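Local coordinates for protein putative glycoside hydrolase (Parabacteroides distasonis ATCC 8503, PDB 3GYC) that is a putative glycoside hydrolase of the cellulase-like, sugar-binding family, probably cleaving glycosidic bonds in a carbohydrate whose identity is not established, at residues V156-E161 / F208-D213; R55-P60 / L112-R117; L230-I235 / V302-W307. All blocks are in the same frame, centred on the assembly; numbering follows the deposited sequence.

Contact 1: residues V156-E161 / F208-D213; sequences VDLCNE and FLYSFD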
loop_
_atom_site.group_PDB
_atom_site.type_symbol
_atom_site.label_atom_id
_atom_site.label_comp_id
_atom_site.label_asym_id
_atom_site.label_seq_id
_atom_site.Cartn_x
_atom_site.Cartn_y
_atom_site.Cartn_z
ATOM N N VAL A 156 -3.103 -6.702 -8.626
ATOM C CA VAL A 156 -4.375 -6.134 -8.241
ATOM C C VAL A 156 -4.688 -6.623 -6.860
ATOM O O VAL A 156 -4.828 -7.836 -6.639
ATOM C CB VAL A 156 -5.525 -6.527 -9.214
ATOM C CG1 VAL A 156 -6.910 -5.998 -8.699
ATOM C CG2 VAL A 156 -5.193 -6.040 -10.615
ATOM N N ASP A 157 -4.869 -5.668 -5.963
ATOM C CA ASP A 157 -5.219 -5.884 -4.546
ATOM C C ASP A 157 -6.659 -5.431 -4.368
ATOM O O ASP A 157 -6.968 -4.254 -4.581
ATOM C CB ASP A 157 -4.242 -5.085 -3.666
ATOM C CG ASP A 157 -4.714 -4.905 -2.213
ATOM O OD1 ASP A 157 -5.611 -5.652 -1.718
ATOM O OD2 ASP A 157 -4.167 -3.967 -1.570
ATOM N N LEU A 158 -7.526 -6.329 -3.929
ATOM C CA LEU A 158 -8.954 -5.998 -3.830
ATOM C C LEU A 158 -9.333 -5.107 -2.689
ATOM O O LEU A 158 -10.445 -4.587 -2.684
ATOM C CB LEU A 158 -9.851 -7.262 -3.859
ATOM C CG LEU A 158 -10.124 -7.793 -5.275
ATOM C CD1 LEU A 158 -8.859 -8.240 -5.943
ATOM C CD2 LEU A 158 -11.140 -8.956 -5.262
ATOM N N CYS A 159 -8.455 -4.940 -1.702
ATOM C CA CYS A 159 -8.740 -4.018 -0.618
ATOM C C CYS A 159 -7.570 -3.761 0.311
ATOM O O CYS A 159 -7.034 -4.706 0.902
ATOM C CB CYS A 159 -9.882 -4.578 0.246
ATOM S SG CYS A 159 -10.473 -3.323 1.376
ATOM N N ASN A 160 -7.180 -2.483 0.440
ATOM C CA ASN A 160 -6.186 -2.069 1.411
ATOM C C ASN A 160 -6.528 -2.537 2.810
ATOM O O ASN A 160 -7.630 -2.278 3.290
ATOM C CB ASN A 160 -6.100 -0.552 1.460
ATOM C CG ASN A 160 -5.176 -0.054 2.557
ATOM O OD1 ASN A 160 -3.937 -0.144 2.438
ATOM N ND2 ASN A 160 -5.767 0.496 3.633
ATOM N N GLU A 161 -5.573 -3.193 3.478
ATOM C CA GLU A 161 -5.716 -3.573 4.903
ATOM C C GLU A 161 -7.009 -4.273 5.233
ATOM O O GLU A 161 -7.731 -3.952 6.196
ATOM C CB GLU A 161 -5.469 -2.364 5.799
ATOM C CG GLU A 161 -4.034 -1.897 5.602
ATOM C CD GLU A 161 -3.647 -0.631 6.333
ATOM O OE1 GLU A 161 -4.551 0.144 6.745
ATOM O OE2 GLU A 161 -2.405 -0.413 6.444
ATOM N N PHE A 208 -3.273 -11.610 -8.117
ATOM C CA PHE A 208 -4.324 -11.060 -7.263
ATOM C C PHE A 208 -4.065 -11.351 -5.806
ATOM O O PHE A 208 -3.552 -12.410 -5.449
ATOM C CB PHE A 208 -5.680 -11.661 -7.616
ATOM C CG PHE A 208 -6.214 -11.220 -8.961
ATOM C CD1 PHE A 208 -6.685 -9.919 -9.142
ATOM C CD2 PHE A 208 -6.296 -12.101 -10.009
ATOM C CE1 PHE A 208 -7.199 -9.497 -10.370
ATOM C CE2 PHE A 208 -6.790 -11.688 -11.236
ATOM C CZ PHE A 208 -7.227 -10.365 -11.410
ATOM N N LEU A 209 -4.478 -10.422 -4.957
ATOM C CA LEU A 209 -4.343 -10.564 -3.512
ATOM C C LEU A 209 -5.278 -9.605 -2.792
ATOM O O LEU A 209 -6.014 -8.871 -3.434
ATOM C CB LEU A 209 -2.911 -10.186 -3.098
ATOM C CG LEU A 209 -2.581 -8.685 -3.155
ATOM C CD1 LEU A 209 -1.556 -8.338 -2.098
ATOM C CD2 LEU A 209 -2.175 -8.272 -4.580
ATOM N N TYR A 210 -5.241 -9.655 -1.456
ATOM C CA TYR A 210 -5.812 -8.648 -0.578
ATOM C C TYR A 210 -4.653 -8.292 0.356
ATOM O O TYR A 210 -3.893 -9.194 0.759
ATOM C CB TYR A 210 -6.969 -9.151 0.247
ATOM C CG TYR A 210 -8.320 -9.295 -0.426
ATOM C CD1 TYR A 210 -8.558 -10.267 -1.372
ATOM C CD2 TYR A 210 -9.404 -8.515 -0.011
ATOM C CE1 TYR A 210 -9.836 -10.447 -1.936
ATOM C CE2 TYR A 210 -10.664 -8.679 -0.563
ATOM C CZ TYR A 210 -10.879 -9.644 -1.515
ATOM O OH TYR A 210 -12.123 -9.798 -2.058
ATOM N N SER A 211 -4.479 -7.006 0.683
ATOM C CA SER A 211 -3.365 -6.581 1.534
ATOM C C SER A 211 -3.780 -6.509 3.003
ATOM O O SER A 211 -4.908 -6.158 3.325
ATOM C CB SER A 211 -2.777 -5.247 1.080
ATOM O OG SER A 211 -3.703 -4.180 1.128
ATOM N N PHE A 212 -2.830 -6.845 3.868
ATOM C CA PHE A 212 -3.039 -6.941 5.286
ATOM C C PHE A 212 -2.047 -6.139 6.155
ATOM O O PHE A 212 -0.915 -5.866 5.741
ATOM C CB PHE A 212 -2.923 -8.402 5.702
ATOM C CG PHE A 212 -3.752 -9.371 4.879
ATOM C CD1 PHE A 212 -5.058 -9.090 4.521
ATOM C CD2 PHE A 212 -3.236 -10.625 4.568
ATOM C CE1 PHE A 212 -5.800 -9.983 3.798
ATOM C CE2 PHE A 212 -3.979 -11.540 3.858
ATOM C CZ PHE A 212 -5.268 -11.216 3.471
ATOM N N ASP A 213 -2.503 -5.744 7.354
ATOM C CA ASP A 213 -1.648 -5.093 8.342
ATOM C C ASP A 213 -1.610 -5.857 9.692
ATOM O O ASP A 213 -0.886 -5.446 10.601
ATOM C CB ASP A 213 -2.069 -3.643 8.590
ATOM C CG ASP A 213 -3.511 -3.526 9.144
ATOM O OD1 ASP A 213 -4.267 -4.530 9.146
ATOM O OD2 ASP A 213 -3.888 -2.413 9.575
HETATM O O HOH W 1 -7.265 -4.378 8.695
#
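One face of the Tyr210 ring carries Leu158, whose CB sits 3.5 Å above the ring plane towards the rim, a CH-pi contact; Cys159 CB meets the same ring obliquely, and Trp162 packs against it edge-to-face. The carbonyl O of Tyr210 lies over the centre of the Phe212 ring. The side chains of Phe208 and Val156 lie side by side, Val156 CB meeting the ring obliquely. The carboxylates of Glu161 and Asp213 are stacked with planes 24° apart, OE1 of Glu161 lying 3.9 Å from OD2 of Asp213. Backbone pairing is parallel and brief: Leu209 N donates to Val156 O, and Leu158 N to Leu209 O. Asp157, the last residue of strand 153-157, carries the link onward with its side chain. Its OD1 receives Cys159 N, closing an Asx turn, and Ser211 N at 3.0 Å, both from above the carboxylate plane. Ser211 OG donates to Asp157 OD2 (2.7 Å), also bonded to Ser113 OG, and accepts from Glu161 N. In the loop just after this strand, the fourth of the barrel, Asn160-Glu161 sits where clan GH-A enzymes carry the Asn-Glu with the acid/base, so Glu161 may play that part. Its OE2 is hydrogen-bonded to His234 ND1; because NE2 of that ring donates to Glu232, either the imidazole is doubly protonated or Glu161 holds the proton, and the nearby carboxylates of Asp213 and Glu305 may favour such protonation.

Contact 2: residues R55-P60 / L112-R117; sequences RIDAYP and LSSWYR. With EDO (1,2-ethanediol), chain F.
Asp57 is the hub of the first shell. Its OD1 accepts the Ser114 hydroxyl through the syn lone pair, OG to OD1 2.8 Å, and also Tyr59 N, an Asx turn that shapes the strand's exit. OD2 takes Trp115 N at 2.9 Å from above the carboxylate plane in an almost straight bond (174°), and a water joins OD2 to Arg117 N. Ser114 OG accepts from Tyr116 N as well, forming an ST turn. The edge of the Trp115 indole slides past Asp57, with CE3 of Trp115 3.3 Å from OD2 of Asp57. Farther along, CH2 of Trp115 stands 3.5 Å above the centre of the Arg55 guanidinium, the planes 39° apart. Arg55 NH2 bonds weakly to Ser113 OG, whose stronger partner is Asp157 OD2; NH2 is also hydrogen-bonded to Asn160 OD1, and NH1 forms a salt bridge with Glu305. Arg117 NH1 bonds Lys74 O and O2 of a 1,2-ethanediol, probably from the crystallisation liquor, and Arg117 NE forms a salt bridge with Glu28. Behind these groups Ile56 and Leu112 pack side by side, while Ser113 N donates to Ile56 O and Ala58 N to Ser113 O. Strands 53-57 and 109-113 are thus joined as the second and third of the eight-stranded parallel barrel; loops at their C-terminal ends are where TIM-barrel glycosidases place the active site, so Arg55 probably lines it.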
loop_
_atom_site.group_PDB
_atom_site.type_symbol
_atom_site.label_atom_id
_atom_site.label_comp_id
_atom_site.label_asym_id
_atom_site.label_seq_id
_atom_site.Cartn_x
_atom_site.Cartn_y
_atom_site.Cartn_z
ATOM N N ARG A 55 1.945 2.165 -6.165
ATOM C CA ARG A 55 0.702 1.529 -5.744
ATOM C C ARG A 55 -0.358 2.640 -5.646
ATOM O O ARG A 55 -0.162 3.626 -4.941
ATOM C CB ARG A 55 0.909 0.854 -4.397
ATOM C CG ARG A 55 -0.343 0.335 -3.782
ATOM C CD ARG A 55 -0.132 -0.079 -2.422
ATOM N NE ARG A 55 -1.357 -0.515 -1.793
ATOM C CZ ARG A 55 -1.677 -0.285 -0.524
ATOM N NH1 ARG A 55 -0.877 0.451 0.262
ATOM N NH2 ARG A 55 -2.837 -0.715 -0.054
ATOM N N ILE A 56 -1.464 2.531 -6.390
ATOM C CA ILE A 56 -2.440 3.577 -6.346
ATOM C C ILE A 56 -3.838 3.014 -6.110
ATOM O O ILE A 56 -4.123 1.833 -6.333
ATOM C CB ILE A 56 -2.488 4.432 -7.627
ATOM C CG1 ILE A 56 -2.871 3.603 -8.876
ATOM C CG2 ILE A 56 -1.220 5.165 -7.879
ATOM C CD1 ILE A 56 -3.090 4.439 -10.127
ATOM N N ASP A 57 -4.689 3.909 -5.681
ATOM C CA ASP A 57 -6.112 3.592 -5.583
ATOM C C ASP A 57 -6.718 3.754 -6.985
ATOM O O ASP A 57 -6.563 4.820 -7.626
ATOM C CB ASP A 57 -6.792 4.521 -4.591
ATOM C CG ASP A 57 -8.201 4.036 -4.226
ATOM O OD1 ASP A 57 -8.854 3.360 -5.051
ATOM O OD2 ASP A 57 -8.604 4.253 -3.072
ATOM N N ALA A 58 -7.407 2.705 -7.456
ATOM C CA ALA A 58 -8.044 2.674 -8.791
ATOM C C ALA A 58 -9.517 3.169 -8.736
ATOM O O ALA A 58 -10.146 3.306 -9.795
ATOM C CB ALA A 58 -8.024 1.255 -9.341
ATOM N N TYR A 59 -10.048 3.388 -7.515
ATOM C CA TYR A 59 -11.462 3.819 -7.317
ATOM C C TYR A 59 -12.407 2.961 -8.181
ATOM O O TYR A 59 -13.248 3.502 -8.934
ATOM C CB TYR A 59 -11.637 5.273 -7.708
ATOM C CG TYR A 59 -10.848 6.320 -6.946
ATOM C CD1 TYR A 59 -9.540 6.622 -7.276
ATOM C CD2 TYR A 59 -11.458 7.086 -5.941
ATOM C CE1 TYR A 59 -8.837 7.629 -6.599
ATOM C CE2 TYR A 59 -10.762 8.076 -5.252
ATOM C CZ TYR A 59 -9.459 8.361 -5.595
ATOM O OH TYR A 59 -8.767 9.361 -4.932
ATOM N N PRO A 60 -12.295 1.627 -8.077
ATOM C CA PRO A 60 -13.090 0.701 -8.936
ATOM C C PRO A 60 -14.587 0.863 -8.760
ATOM O O PRO A 60 -15.356 0.766 -9.713
ATOM C CB PRO A 60 -12.681 -0.683 -8.433
ATOM C CG PRO A 60 -12.243 -0.468 -7.013
ATOM C CD PRO A 60 -11.784 0.980 -6.867
ATOM N N LEU A 112 -2.521 -1.901 -8.345
ATOM C CA LEU A 112 -3.805 -1.301 -8.026
ATOM C C LEU A 112 -4.318 -1.832 -6.702
ATOM O O LEU A 112 -4.172 -3.026 -6.379
ATOM C CB LEU A 112 -4.822 -1.623 -9.111
ATOM C CG LEU A 112 -4.472 -1.170 -10.516
ATOM C CD1 LEU A 112 -5.632 -1.634 -11.457
ATOM C CD2 LEU A 112 -4.171 0.353 -10.628
ATOM N N SER A 113 -4.927 -0.942 -5.951
ATOM C CA SER A 113 -5.584 -1.278 -4.708
ATOM C C SER A 113 -6.785 -0.342 -4.593
ATOM O O SER A 113 -7.070 0.433 -5.516
ATOM C CB SER A 113 -4.598 -1.046 -3.535
ATOM O OG SER A 113 -5.115 -1.551 -2.320
ATOM N N SER A 114 -7.451 -0.369 -3.442
ATOM C CA SER A 114 -8.476 0.647 -3.133
ATOM C C SER A 114 -8.696 0.782 -1.647
ATOM O O SER A 114 -8.593 -0.198 -0.897
ATOM C CB SER A 114 -9.827 0.366 -3.799
ATOM O OG SER A 114 -10.612 1.565 -3.754
ATOM N N TRP A 115 -8.961 2.016 -1.251
ATOM C CA TRP A 115 -9.378 2.402 0.086
ATOM C C TRP A 115 -10.902 2.679 0.083
ATOM O O TRP A 115 -11.458 3.101 1.091
ATOM C CB TRP A 115 -8.603 3.634 0.554
ATOM C CG TRP A 115 -7.184 3.388 0.883
ATOM C CD1 TRP A 115 -6.617 3.385 2.129
ATOM C CD2 TRP A 115 -6.091 3.153 -0.056
ATOM N NE1 TRP A 115 -5.237 3.189 2.001
ATOM C CE2 TRP A 115 -4.910 3.015 0.694
ATOM C CE3 TRP A 115 -6.017 3.042 -1.453
ATOM C CZ2 TRP A 115 -3.657 2.752 0.100
ATOM C CZ3 TRP A 115 -4.799 2.800 -2.033
ATOM C CH2 TRP A 115 -3.630 2.633 -1.251
ATOM N N TYR A 116 -11.562 2.446 -1.062
ATOM C CA TYR A 116 -13.009 2.622 -1.218
ATOM C C TYR A 116 -13.501 3.958 -0.617
ATOM O O TYR A 116 -14.317 3.993 0.326
ATOM C CB TYR A 116 -13.708 1.399 -0.621
ATOM C CG TYR A 116 -13.335 0.172 -1.384
ATOM C CD1 TYR A 116 -14.015 -0.154 -2.568
ATOM C CD2 TYR A 116 -12.314 -0.667 -0.957
ATOM C CE1 TYR A 116 -13.668 -1.269 -3.313
ATOM C CE2 TYR A 116 -11.945 -1.783 -1.702
ATOM C CZ TYR A 116 -12.626 -2.078 -2.881
ATOM O OH TYR A 116 -12.298 -3.176 -3.647
ATOM N N ARG A 117 -12.954 5.038 -1.162
ATOM C CA ARG A 117 -13.227 6.388 -0.713
ATOM C C ARG A 117 -14.720 6.613 -0.734
ATOM O O ARG A 117 -15.390 6.220 -1.681
ATOM C CB ARG A 117 -12.506 7.403 -1.583
ATOM C CG ARG A 117 -10.986 7.336 -1.423
ATOM C CD ARG A 117 -10.507 8.052 -0.137
ATOM N NE ARG A 117 -10.596 9.506 -0.321
ATOM C CZ ARG A 117 -11.485 10.305 0.263
ATOM N NH1 ARG A 117 -12.394 9.837 1.124
ATOM N NH2 ARG A 117 -11.470 11.590 -0.014
HETATM C C1 EDO F . -12.611 5.286 3.035
HETATM O O1 EDO F . -11.463 5.578 2.205
HETATM C C2 EDO F . -13.350 6.563 3.505
HETATM O O2 EDO F . -13.552 7.540 2.454
HETATM O O HOH W 2 -11.191 4.848 -3.559
#

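Contact 3: residues L230-I235 / V302-W307; sequences LYEHHI and VTTECW
Hydrogen bonds are densest where Glu232 turns back across the end of strand 301-303. Its chain leaves anti to the backbone N and bends at chi2 (-91°), which brings OE2 onto Thr304: N of Thr304 approaches OE2 of Glu232 at 2.9 Å nearly along the C-O axis, and OG1 donates to the same oxygen from above the carboxylate plane. The other oxygen, OE1, receives NE2 of His234 at 2.8 Å, with the acceptor lying in the imidazole plane. This His-carboxylate bond, together with the hydrogen bond between ND1 and Glu161, fixes the ring's rotation. One ring face is covered by Glu305, whose CG stands over its centre in a CH-pi contact, while OE2 of Glu305 reaches to 3.0 Å from CE1 of His234, the carboxylate tilted 35° to the ring. Arg55 holds that carboxylate by a salt bridge. Strands 231-232 and 301-303 are parallel neighbours in the TIM barrel, paired by Val302 N to Tyr231 O and His233 N to Val302 O, with Thr303 OG1 donating to His233 O. A glutamate just past the second of them occupies the place of the nucleophile in clan GH-A glycosidases; Glu305 is consistent with that role, its negative charge probably stabilised by Arg55. The apolar part is sparsely bonded, though every residue is still buried and there is no solvent side. Ile235 N donates to Glu305 O, but Ile235 O and Glu305 N have no hydrogen-bonding partner; Ile235 O has CA-H contacts from Cys306 and Trp307. CB of Ile235 lies 4.1 Å from CZ3 of Trp307, which follows a cis peptide bond and packs towards helices 276-297 and 321-337. At the other end Leu230 CD1 lies 3.8 Å from Val302 CG2, the two side chains pointing the same way.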
loop_
_atom_site.group_PDB
_atom_site.type_symbol
_atom_site.label_atom_id
_atom_site.label_comp_id
_atom_site.label_asym_id
_atom_site.label_seq_id
_atom_site.Cartn_x
_atom_site.Cartn_y
_atom_site.Cartn_z
ATOM N N LEU A 230 0.458 -13.260 -4.005
ATOM C CA LEU A 230 1.519 -12.546 -3.313
ATOM C C LEU A 230 0.983 -11.996 -1.993
ATOM O O LEU A 230 -0.226 -11.975 -1.769
ATOM C CB LEU A 230 2.059 -11.386 -4.145
ATOM C CG LEU A 230 1.110 -10.293 -4.594
ATOM C CD1 LEU A 230 1.704 -8.874 -4.469
ATOM C CD2 LEU A 230 0.597 -10.544 -6.027
ATOM N N TYR A 231 1.865 -11.539 -1.120
ATOM C CA TYR A 231 1.418 -10.932 0.102
ATOM C C TYR A 231 1.920 -9.481 0.068
ATOM O O TYR A 231 3.098 -9.225 -0.263
ATOM C CB TYR A 231 1.944 -11.619 1.394
ATOM C CG TYR A 231 1.817 -13.113 1.509
ATOM C CD1 TYR A 231 0.797 -13.821 0.878
ATOM C CD2 TYR A 231 2.700 -13.831 2.327
ATOM C CE1 TYR A 231 0.709 -15.204 1.006
ATOM C CE2 TYR A 231 2.593 -15.199 2.482
ATOM C CZ TYR A 231 1.590 -15.872 1.838
ATOM O OH TYR A 231 1.519 -17.216 1.983
ATOM N N GLU A 232 1.021 -8.543 0.364
ATOM C CA GLU A 232 1.371 -7.126 0.475
ATOM C C GLU A 232 1.147 -6.851 1.954
ATOM O O GLU A 232 0.018 -6.738 2.369
ATOM C CB GLU A 232 0.516 -6.253 -0.457
ATOM C CG GLU A 232 1.185 -4.900 -0.877
ATOM C CD GLU A 232 0.903 -3.701 0.024
ATOM O OE1 GLU A 232 -0.282 -3.324 0.159
ATOM O OE2 GLU A 232 1.856 -3.070 0.539
ATOM N N HIS A 233 2.217 -6.800 2.754
ATOM C CA HIS A 233 2.075 -6.695 4.183
ATOM C C HIS A 233 2.653 -5.386 4.679
ATOM O O HIS A 233 3.749 -4.992 4.295
ATOM C CB HIS A 233 2.702 -7.883 4.907
ATOM C CG HIS A 233 2.009 -8.180 6.197
ATOM N ND1 HIS A 233 0.927 -9.029 6.265
ATOM C CD2 HIS A 233 2.151 -7.641 7.429
ATOM C CE1 HIS A 233 0.467 -9.042 7.504
ATOM N NE2 HIS A 233 1.187 -8.201 8.228
ATOM N N HIS A 234 1.884 -4.693 5.514
ATOM C CA HIS A 234 2.292 -3.390 6.018
ATOM C C HIS A 234 2.992 -3.582 7.358
ATOM O O HIS A 234 2.468 -4.261 8.228
ATOM C CB HIS A 234 1.085 -2.454 6.119
ATOM C CG HIS A 234 0.342 -2.295 4.821
ATOM N ND1 HIS A 234 -0.890 -1.677 4.737
ATOM C CD2 HIS A 234 0.650 -2.698 3.558
ATOM C CE1 HIS A 234 -1.277 -1.646 3.469
ATOM N NE2 HIS A 234 -0.382 -2.291 2.738
ATOM N N ILE A 235 4.191 -3.009 7.490
ATOM C CA ILE A 235 5.053 -3.241 8.658
ATOM C C ILE A 235 5.666 -1.957 9.153
ATOM O O ILE A 235 6.454 -1.331 8.451
ATOM C CB ILE A 235 6.229 -4.194 8.320
ATOM C CG1 ILE A 235 5.719 -5.572 7.952
ATOM C CG2 ILE A 235 7.202 -4.379 9.516
ATOM C CD1 ILE A 235 6.817 -6.526 7.434
ATOM N N VAL A 302 5.439 -7.963 -1.095
ATOM C CA VAL A 302 5.504 -6.552 -1.422
ATOM C C VAL A 302 5.153 -5.796 -0.131
ATOM O O VAL A 302 4.281 -6.213 0.608
ATOM C CB VAL A 302 4.512 -6.108 -2.583
ATOM C CG1 VAL A 302 4.531 -4.562 -2.744
ATOM C CG2 VAL A 302 4.849 -6.789 -3.916
ATOM N N THR A 303 5.832 -4.691 0.151
ATOM C CA THR A 303 5.490 -3.833 1.281
ATOM C C THR A 303 5.498 -2.401 0.759
ATOM O O THR A 303 6.503 -1.957 0.197
ATOM C CB THR A 303 6.442 -4.022 2.524
ATOM O OG1 THR A 303 6.230 -5.312 3.126
ATOM C CG2 THR A 303 6.178 -2.928 3.604
ATOM N N THR A 304 4.361 -1.687 0.885
ATOM C CA THR A 304 4.253 -0.295 0.446
ATOM C C THR A 304 3.960 0.653 1.609
ATOM O O THR A 304 3.990 1.866 1.435
ATOM C CB THR A 304 3.147 -0.113 -0.637
ATOM O OG1 THR A 304 1.863 -0.408 -0.071
ATOM C CG2 THR A 304 3.431 -1.016 -1.869
ATOM N N GLU A 305 3.721 0.105 2.810
ATOM C CA GLU A 305 3.447 0.897 3.987
ATOM C C GLU A 305 4.389 0.401 5.097
ATOM O O GLU A 305 4.285 -0.715 5.557
ATOM C CB GLU A 305 1.969 0.792 4.351
ATOM C CG GLU A 305 1.008 1.226 3.203
ATOM C CD GLU A 305 -0.387 1.637 3.737
ATOM O OE1 GLU A 305 -0.431 2.349 4.757
ATOM O OE2 GLU A 305 -1.433 1.298 3.130
ATOM N N CYS A 306 5.320 1.272 5.469
ATOM C CA CYS A 306 6.466 0.918 6.260
ATOM C C CYS A 306 7.284 2.196 6.446
ATOM O O CYS A 306 6.900 3.241 5.883
ATOM C CB CYS A 306 7.269 -0.073 5.419
ATOM S SG CYS A 306 7.505 0.614 3.709
ATOM N N TRP A 307 8.365 2.183 7.243
ATOM C CA TRP A 307 8.801 1.073 8.089
ATOM C C TRP A 307 8.875 1.512 9.549
ATOM O O TRP A 307 9.088 0.674 10.425
ATOM C CB TRP A 307 10.228 0.573 7.734
ATOM C CG TRP A 307 10.411 -0.033 6.355
ATOM C CD1 TRP A 307 10.895 0.592 5.271
ATOM C CD2 TRP A 307 10.132 -1.376 5.958
ATOM N NE1 TRP A 307 10.901 -0.252 4.194
ATOM C CE2 TRP A 307 10.455 -1.476 4.597
ATOM C CE3 TRP A 307 9.633 -2.502 6.619
ATOM C CZ2 TRP A 307 10.287 -2.637 3.877
ATOM C CZ3 TRP A 307 9.470 -3.658 5.909
ATOM C CH2 TRP A 307 9.793 -3.715 4.546
#

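How the contacts relate
All three contacts belong to the buried core and join neighbouring strands of one parallel barrel where those strands run out into loops. Contacts 1 and 2 adjoin directly, since 153-157 and 109-113 are neighbours, and Asp157 and Ser113 are hydrogen-bonded across the seam. Contact 3 lies about 10 Å from contact 1 and about 16 Å from contact 2, centre to centre, yet Arg55 spans the larger gap to Glu305. In all three a carboxylate takes a loop amide and a hydroxyl; contact 3 differs in that its second oxygen holds a histidine. Contacts 1 and 3 bring Glu161 and Glu305 together, consistent with a glycosidase carboxylate pair.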